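Local atomic coordinates of phenolic acid decarboxylase (Sedimentibacter hydroxybenzoicus, PDB entry 7AE5), a protein that catalyses the reversible, non-oxidative decarboxylation of 4-hydroxybenzoate and 3,4-dihydroxybenzoate, detoxifying phenolic compounds under anaerobic conditions. Residues H377-V385 / P421-T429; V340-T348 / V392-V400. All blocks are in the same frame, centred on the assembly; numbering follows the deposited sequence.

Contact 1: H377-V385 / P421-T429; sequences HGMPYSKIV and PGMPLDPST
Tyr-381 and Met-423 meet in a Met-aromatic contact whose weight rests on a methylene: Met-423 CG stands over the middle of the Tyr-381 ring, 3.7 Å from its centroid, a CH-pi contact. The thioether stays over the same face, and because the methionine chain bends at both chi2 and chi3 (-61° and -84°), its CE curls back to 3.5 Å from Tyr-381 CZ. The ring is clasped, since the imidazole of His-377 lies against the opposite face. Nearby, Met-379 CG packs on Pro-421 CG at 3.7 Å, while Gly-422 CA makes a CA-H...O contact of 3.1 Å with Pro-380 O.

The polar end is a salt bridge. Lys-383 NZ reaches Asp-426 OD2 at 2.8 Å, on the syn side and 19° out of the carboxylate plane. Asp-426 is itself positioned by an Asx turn, Ser-428 N bonding to Asp-426 OD1 at 3.2 Å from above that plane, and His-435 NE2 is also hydrogen-bonded to Asp-426 OD2. The lysine has a further partner in the carbonyl of Val-408 of a second subunit.

Beside the tyrosine hydroxyl, the side chain of Leu-425 is about 6 Å from that of Glu-278, the predicted proton donor. The contact thus fastens the loop after strand 414-421 onto the short helix 378-381 and the start of strand 384-388, with Lys-437 of strand 434-441 bonding the carbonyls of Met-379, Ser-382 and Pro-421.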
# COMPACT_ATOMS: atom_id res chain seq x y z
N HIS C 377 -4.41 -14.84 -23.78
CA HIS C 377 -5.14 -15.56 -22.74
C HIS C 377 -4.74 -15.11 -21.34
O HIS C 377 -5.60 -14.96 -20.47
CB HIS C 377 -4.90 -17.07 -22.88
CG HIS C 377 -5.75 -17.90 -21.97
ND1 HIS C 377 -5.31 -18.31 -20.73
CD2 HIS C 377 -7.00 -18.40 -22.11
CE1 HIS C 377 -6.26 -19.03 -20.15
NE2 HIS C 377 -7.29 -19.10 -20.97
N GLY C 378 -3.44 -14.90 -21.10
CA GLY C 378 -3.00 -14.54 -19.76
C GLY C 378 -3.46 -13.17 -19.32
O GLY C 378 -3.69 -12.94 -18.13
N MET C 379 -3.59 -12.23 -20.27
CA MET C 379 -4.02 -10.87 -19.97
C MET C 379 -5.34 -10.83 -19.21
O MET C 379 -5.39 -10.22 -18.13
CB MET C 379 -4.15 -10.03 -21.24
CG MET C 379 -4.36 -8.56 -20.97
SD MET C 379 -4.12 -7.55 -22.43
CE MET C 379 -2.36 -7.64 -22.51
N PRO C 380 -6.44 -11.44 -19.72
CA PRO C 380 -7.70 -11.35 -18.98
C PRO C 380 -7.90 -12.47 -17.97
O PRO C 380 -8.63 -12.29 -16.99
CB PRO C 380 -8.75 -11.42 -20.09
CG PRO C 380 -8.13 -12.28 -21.12
CD PRO C 380 -6.64 -12.05 -21.04
N TYR C 381 -7.27 -13.63 -18.18
CA TYR C 381 -7.53 -14.79 -17.33
C TYR C 381 -6.62 -14.84 -16.11
O TYR C 381 -7.09 -15.06 -14.98
CB TYR C 381 -7.36 -16.08 -18.13
CG TYR C 381 -8.59 -16.53 -18.88
CD1 TYR C 381 -8.85 -16.08 -20.17
CD2 TYR C 381 -9.49 -17.42 -18.31
CE1 TYR C 381 -9.97 -16.50 -20.86
CE2 TYR C 381 -10.62 -17.84 -18.99
CZ TYR C 381 -10.85 -17.38 -20.27
OH TYR C 381 -11.97 -17.79 -20.95
N SER C 382 -5.32 -14.66 -16.31
CA SER C 382 -4.32 -15.02 -15.31
C SER C 382 -4.32 -13.98 -14.19
O SER C 382 -3.91 -12.83 -14.40
CB SER C 382 -2.95 -15.12 -15.97
OG SER C 382 -2.87 -16.29 -16.76
N LYS C 383 -4.78 -14.38 -13.01
CA LYS C 383 -4.84 -13.49 -11.85
C LYS C 383 -3.69 -13.70 -10.88
O LYS C 383 -3.16 -12.72 -10.34
CB LYS C 383 -6.18 -13.68 -11.12
CG LYS C 383 -6.35 -12.77 -9.92
CD LYS C 383 -7.71 -12.95 -9.27
CE LYS C 383 -7.89 -14.37 -8.75
NZ LYS C 383 -9.25 -14.59 -8.18
N ILE C 384 -3.28 -14.94 -10.64
CA ILE C 384 -2.22 -15.26 -9.70
C ILE C 384 -1.08 -15.90 -10.49
O ILE C 384 -1.25 -16.98 -11.06
CB ILE C 384 -2.70 -16.18 -8.58
CG1 ILE C 384 -3.86 -15.52 -7.83
CG2 ILE C 384 -1.55 -16.50 -7.63
CD1 ILE C 384 -4.50 -16.40 -6.78
N VAL C 385 0.07 -15.23 -10.51
CA VAL C 385 1.22 -15.66 -11.29
C VAL C 385 2.40 -15.85 -10.35
O VAL C 385 2.87 -14.88 -9.73
CB VAL C 385 1.57 -14.65 -12.40
CG1 VAL C 385 2.75 -15.14 -13.22
CG2 VAL C 385 0.35 -14.40 -13.28
N PRO C 421 -7.25 -6.22 -16.80
CA PRO C 421 -8.32 -7.02 -17.42
C PRO C 421 -8.60 -8.28 -16.61
O PRO C 421 -7.70 -8.86 -16.00
CB PRO C 421 -7.76 -7.36 -18.80
CG PRO C 421 -6.69 -6.35 -19.04
CD PRO C 421 -6.10 -6.09 -17.70
N GLY C 422 -9.86 -8.68 -16.60
CA GLY C 422 -10.26 -9.88 -15.90
C GLY C 422 -11.27 -10.69 -16.67
O GLY C 422 -11.56 -10.40 -17.84
N MET C 423 -11.82 -11.73 -16.03
CA MET C 423 -12.87 -12.53 -16.63
C MET C 423 -14.04 -12.63 -15.67
O MET C 423 -13.84 -12.83 -14.46
CB MET C 423 -12.37 -13.93 -17.00
CG MET C 423 -11.53 -13.98 -18.27
SD MET C 423 -12.45 -13.44 -19.72
CE MET C 423 -13.31 -14.95 -20.17
N PRO C 424 -15.27 -12.48 -16.16
CA PRO C 424 -16.43 -12.54 -15.25
C PRO C 424 -16.60 -13.88 -14.57
O PRO C 424 -17.16 -13.93 -13.46
CB PRO C 424 -17.62 -12.22 -16.18
CG PRO C 424 -17.01 -11.61 -17.41
CD PRO C 424 -15.67 -12.24 -17.56
N LEU C 425 -16.14 -14.97 -15.19
CA LEU C 425 -16.27 -16.29 -14.59
C LEU C 425 -15.47 -16.44 -13.30
O LEU C 425 -15.68 -17.43 -12.59
CB LEU C 425 -15.84 -17.36 -15.60
CG LEU C 425 -14.55 -17.12 -16.39
CD1 LEU C 425 -13.34 -17.69 -15.66
CD2 LEU C 425 -14.67 -17.71 -17.78
N ASP C 426 -14.58 -15.50 -13.00
CA ASP C 426 -13.95 -15.40 -11.68
C ASP C 426 -14.95 -14.70 -10.76
O ASP C 426 -15.09 -13.47 -10.83
CB ASP C 426 -12.63 -14.64 -11.79
CG ASP C 426 -11.92 -14.48 -10.45
OD1 ASP C 426 -12.48 -14.87 -9.40
OD2 ASP C 426 -10.78 -13.97 -10.45
N PRO C 427 -15.65 -15.44 -9.90
CA PRO C 427 -16.74 -14.83 -9.13
C PRO C 427 -16.28 -13.83 -8.08
O PRO C 427 -17.11 -13.08 -7.56
CB PRO C 427 -17.42 -16.04 -8.47
CG PRO C 427 -16.30 -17.01 -8.29
CD PRO C 427 -15.41 -16.84 -9.50
N SER C 428 -14.99 -13.80 -7.77
CA SER C 428 -14.45 -12.87 -6.78
C SER C 428 -14.06 -11.52 -7.38
O SER C 428 -13.65 -10.63 -6.63
CB SER C 428 -13.25 -13.50 -6.08
OG SER C 428 -12.07 -13.38 -6.87
N THR C 429 -14.20 -11.34 -8.69
CA THR C 429 -13.84 -10.08 -9.32
C THR C 429 -14.77 -8.96 -8.85
O THR C 429 -15.99 -9.12 -8.83
CB THR C 429 -13.89 -10.19 -10.84
OG1 THR C 429 -15.18 -10.65 -11.26
CG2 THR C 429 -12.82 -11.15 -11.34

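Contact 2: V340-T348 / V392-V400; sequences VVAVNAMYT and VDPFNLEQV
The Phe-395 ring lies with one face against Asn-344, whose CB sits 3.8 Å from the ring centroid in a CH-pi contact, offset toward the rim. The amide of Asn-344 continues this stack, its plane only 19° from that of the ring and its CG 3.5 Å from Phe-395 CD1. At the ring's edge, nearly in plane, come Met-346 SD, 3.7 Å from Phe-395 CD1 in a Met-aromatic contact, and the carboxylate oxygen Asp-393 OD1. Met-346 CB covers one face of the second ring, that of Tyr-347, over its centre. The arrangement packs strand 340-347, outermost within this chain in the mixed sheet of the UbiD C-terminal domain, against the turn that leads into helix 397-407.

Asn-344 is the polar centre of this contact. The amide extends toward the turn because chi1 (170°) sets CG opposite the backbone N, and ND2 donates to Pro-394 O at 2.6 Å in a nearly straight bond (171°). It also donates to Tyr-347 OH, and both acceptors lie close to the amide plane. Asn-344 OD1 meanwhile accepts from the backbone N-H of Met-346 in an Asx turn, so three bonds fix the rotation of the amide. A leucine here would probably leave Pro-394 O and Tyr-347 OH without their shared donor and the Asx turn without its acceptor.

Ala-342 extends the apolar side by placing CB on the Pro-394 ring. Phe-90 of helix 86-96 also meets the Phe-395 ring. Beyond the nitrogen end of the amide, Leu-397 closes on the tyrosine hydroxyl, CD2 3.2 Å from Tyr-347 OH.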
# COMPACT_ATOMS: atom_id res chain seq x y z
N VAL C 340 12.63 -19.26 -20.19
CA VAL C 340 11.49 -19.92 -19.57
C VAL C 340 11.61 -21.43 -19.76
O VAL C 340 11.82 -21.91 -20.88
CB VAL C 340 10.17 -19.38 -20.16
CG1 VAL C 340 9.01 -20.25 -19.72
CG2 VAL C 340 9.96 -17.94 -19.72
N VAL C 341 11.47 -22.17 -18.67
CA VAL C 341 11.62 -23.62 -18.70
C VAL C 341 10.28 -24.32 -18.87
O VAL C 341 10.17 -25.27 -19.65
CB VAL C 341 12.36 -24.08 -17.43
CG1 VAL C 341 12.40 -25.59 -17.34
CG2 VAL C 341 13.77 -23.51 -17.40
N ALA C 342 9.25 -23.88 -18.16
CA ALA C 342 7.94 -24.51 -18.24
C ALA C 342 6.88 -23.55 -17.71
O ALA C 342 7.17 -22.67 -16.90
CB ALA C 342 7.90 -25.82 -17.44
N VAL C 343 5.65 -23.75 -18.18
CA VAL C 343 4.49 -22.98 -17.74
C VAL C 343 3.43 -23.96 -17.26
O VAL C 343 3.02 -24.86 -18.00
CB VAL C 343 3.93 -22.08 -18.85
CG1 VAL C 343 2.65 -21.40 -18.40
CG2 VAL C 343 4.97 -21.04 -19.26
N ASN C 344 3.00 -23.79 -16.01
CA ASN C 344 1.92 -24.58 -15.42
C ASN C 344 0.72 -23.65 -15.29
O ASN C 344 0.62 -22.88 -14.33
CB ASN C 344 2.35 -25.16 -14.07
CG ASN C 344 1.20 -25.79 -13.29
OD1 ASN C 344 0.09 -25.93 -13.80
ND2 ASN C 344 1.48 -26.19 -12.06
N ALA C 345 -0.19 -23.72 -16.25
CA ALA C 345 -1.40 -22.90 -16.28
C ALA C 345 -2.65 -23.76 -16.15
O ALA C 345 -3.65 -23.53 -16.84
CB ALA C 345 -1.45 -22.06 -17.56
N MET C 346 -2.62 -24.74 -15.26
CA MET C 346 -3.63 -25.78 -15.18
C MET C 346 -4.80 -25.46 -14.26
O MET C 346 -5.69 -26.30 -14.10
CB MET C 346 -3.00 -27.09 -14.70
CG MET C 346 -1.84 -27.61 -15.54
SD MET C 346 -1.27 -29.21 -14.95
CE MET C 346 -1.67 -29.11 -13.20
N TYR C 347 -4.84 -24.28 -13.66
CA TYR C 347 -5.72 -24.02 -12.53
C TYR C 347 -6.82 -23.04 -12.92
O TYR C 347 -6.56 -21.84 -13.10
CB TYR C 347 -4.91 -23.52 -11.34
CG TYR C 347 -3.79 -24.49 -11.02
CD1 TYR C 347 -4.07 -25.80 -10.67
CD2 TYR C 347 -2.46 -24.10 -11.09
CE1 TYR C 347 -3.05 -26.70 -10.39
CE2 TYR C 347 -1.44 -24.98 -10.81
CZ TYR C 347 -1.74 -26.28 -10.46
OH TYR C 347 -0.73 -27.17 -10.19
N THR C 348 -8.04 -23.56 -13.06
CA THR C 348 -9.22 -22.78 -13.43
C THR C 348 -8.98 -22.03 -14.75
O THR C 348 -9.05 -20.80 -14.82
CB THR C 348 -9.63 -21.83 -12.31
OG1 THR C 348 -9.41 -22.46 -11.05
CG2 THR C 348 -11.11 -21.47 -12.44
N VAL C 392 13.10 -25.78 -10.29
CA VAL C 392 11.87 -26.10 -9.58
C VAL C 392 10.83 -26.56 -10.59
O VAL C 392 10.54 -25.86 -11.57
CB VAL C 392 11.35 -24.89 -8.78
CG1 VAL C 392 9.91 -25.12 -8.36
CG2 VAL C 392 12.24 -24.64 -7.58
N ASP C 393 10.27 -27.74 -10.37
CA ASP C 393 9.18 -28.25 -11.19
C ASP C 393 7.92 -27.45 -10.86
O ASP C 393 7.39 -27.58 -9.75
CB ASP C 393 8.97 -29.74 -10.92
CG ASP C 393 7.88 -30.36 -11.79
OD1 ASP C 393 7.27 -29.65 -12.62
OD2 ASP C 393 7.64 -31.58 -11.65
N PRO C 394 7.41 -26.63 -11.78
CA PRO C 394 6.21 -25.83 -11.47
C PRO C 394 4.93 -26.65 -11.42
O PRO C 394 3.88 -26.10 -11.05
CB PRO C 394 6.17 -24.81 -12.61
CG PRO C 394 6.77 -25.54 -13.76
CD PRO C 394 7.84 -26.45 -13.18
N PHE C 395 4.97 -27.93 -11.77
CA PHE C 395 3.83 -28.82 -11.63
C PHE C 395 3.85 -29.58 -10.31
O PHE C 395 2.84 -30.18 -9.94
CB PHE C 395 3.78 -29.81 -12.80
CG PHE C 395 3.65 -29.14 -14.14
CD1 PHE C 395 2.41 -28.82 -14.65
CD2 PHE C 395 4.78 -28.83 -14.89
CE1 PHE C 395 2.28 -28.21 -15.89
CE2 PHE C 395 4.66 -28.22 -16.12
CZ PHE C 395 3.42 -27.91 -16.62
N ASN C 396 4.98 -29.57 -9.60
CA ASN C 396 5.10 -30.18 -8.28
C ASN C 396 4.78 -29.09 -7.27
O ASN C 396 5.65 -28.31 -6.87
CB ASN C 396 6.49 -30.77 -8.08
CG ASN C 396 6.62 -31.57 -6.80
OD1 ASN C 396 6.14 -31.16 -5.74
ND2 ASN C 396 7.27 -32.72 -6.89
N LEU C 397 3.52 -29.03 -6.85
CA LEU C 397 3.08 -27.96 -5.96
C LEU C 397 3.81 -28.01 -4.61
O LEU C 397 3.97 -26.97 -3.96
CB LEU C 397 1.57 -28.04 -5.76
CG LEU C 397 0.77 -27.83 -7.05
CD1 LEU C 397 -0.73 -27.78 -6.77
CD2 LEU C 397 1.23 -26.56 -7.73
N GLU C 398 4.25 -29.19 -4.19
CA GLU C 398 5.08 -29.29 -3.00
C GLU C 398 6.41 -28.58 -3.20
O GLU C 398 6.95 -27.97 -2.26
CB GLU C 398 5.30 -30.76 -2.62
CG GLU C 398 4.05 -31.44 -2.08
CD GLU C 398 3.12 -31.92 -3.17
OE1 GLU C 398 1.94 -32.20 -2.87
OE2 GLU C 398 3.56 -32.01 -4.34
N GLN C 399 6.96 -28.64 -4.41
CA GLN C 399 8.17 -27.89 -4.74
C GLN C 399 7.89 -26.39 -4.82
O GLN C 399 8.75 -25.59 -4.44
CB GLN C 399 8.74 -28.38 -6.07
CG GLN C 399 9.69 -29.55 -5.93
CD GLN C 399 11.02 -29.33 -6.64
OE1 GLN C 399 11.12 -29.51 -7.85
NE2 GLN C 399 12.04 -28.93 -5.88
N VAL C 400 6.72 -26.01 -5.32
CA VAL C 400 6.36 -24.59 -5.39
C VAL C 400 6.16 -24.02 -4.00
O VAL C 400 6.54 -22.87 -3.72
CB VAL C 400 5.12 -24.41 -6.27
CG1 VAL C 400 4.72 -22.94 -6.34
CG2 VAL C 400 5.37 -24.97 -7.67

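In the fold
Both contacts belong to the UbiD C-terminal domain and reach the same five-stranded mixed sheet, with centres 18 Å apart and nearest atoms about 5 Å apart, without touching. Their segments alternate along the chain: 340-348, 377-385, 392-400, then 421-429. Strand 340-347 forms one outer strand within the chain and strand 384-388 the middle one, while segment 421-429 leaves strand 414-421 at the other border. A short connection joins segment 377-385 of contact 1 to segment 392-400 of contact 2. Each contact also touches a second subunit. Contact 1 fixes a loop near the predicted active-site residues, whereas contact 2, away from them, ties strand 340-347 to the helix-entry turn; one sheet links the two.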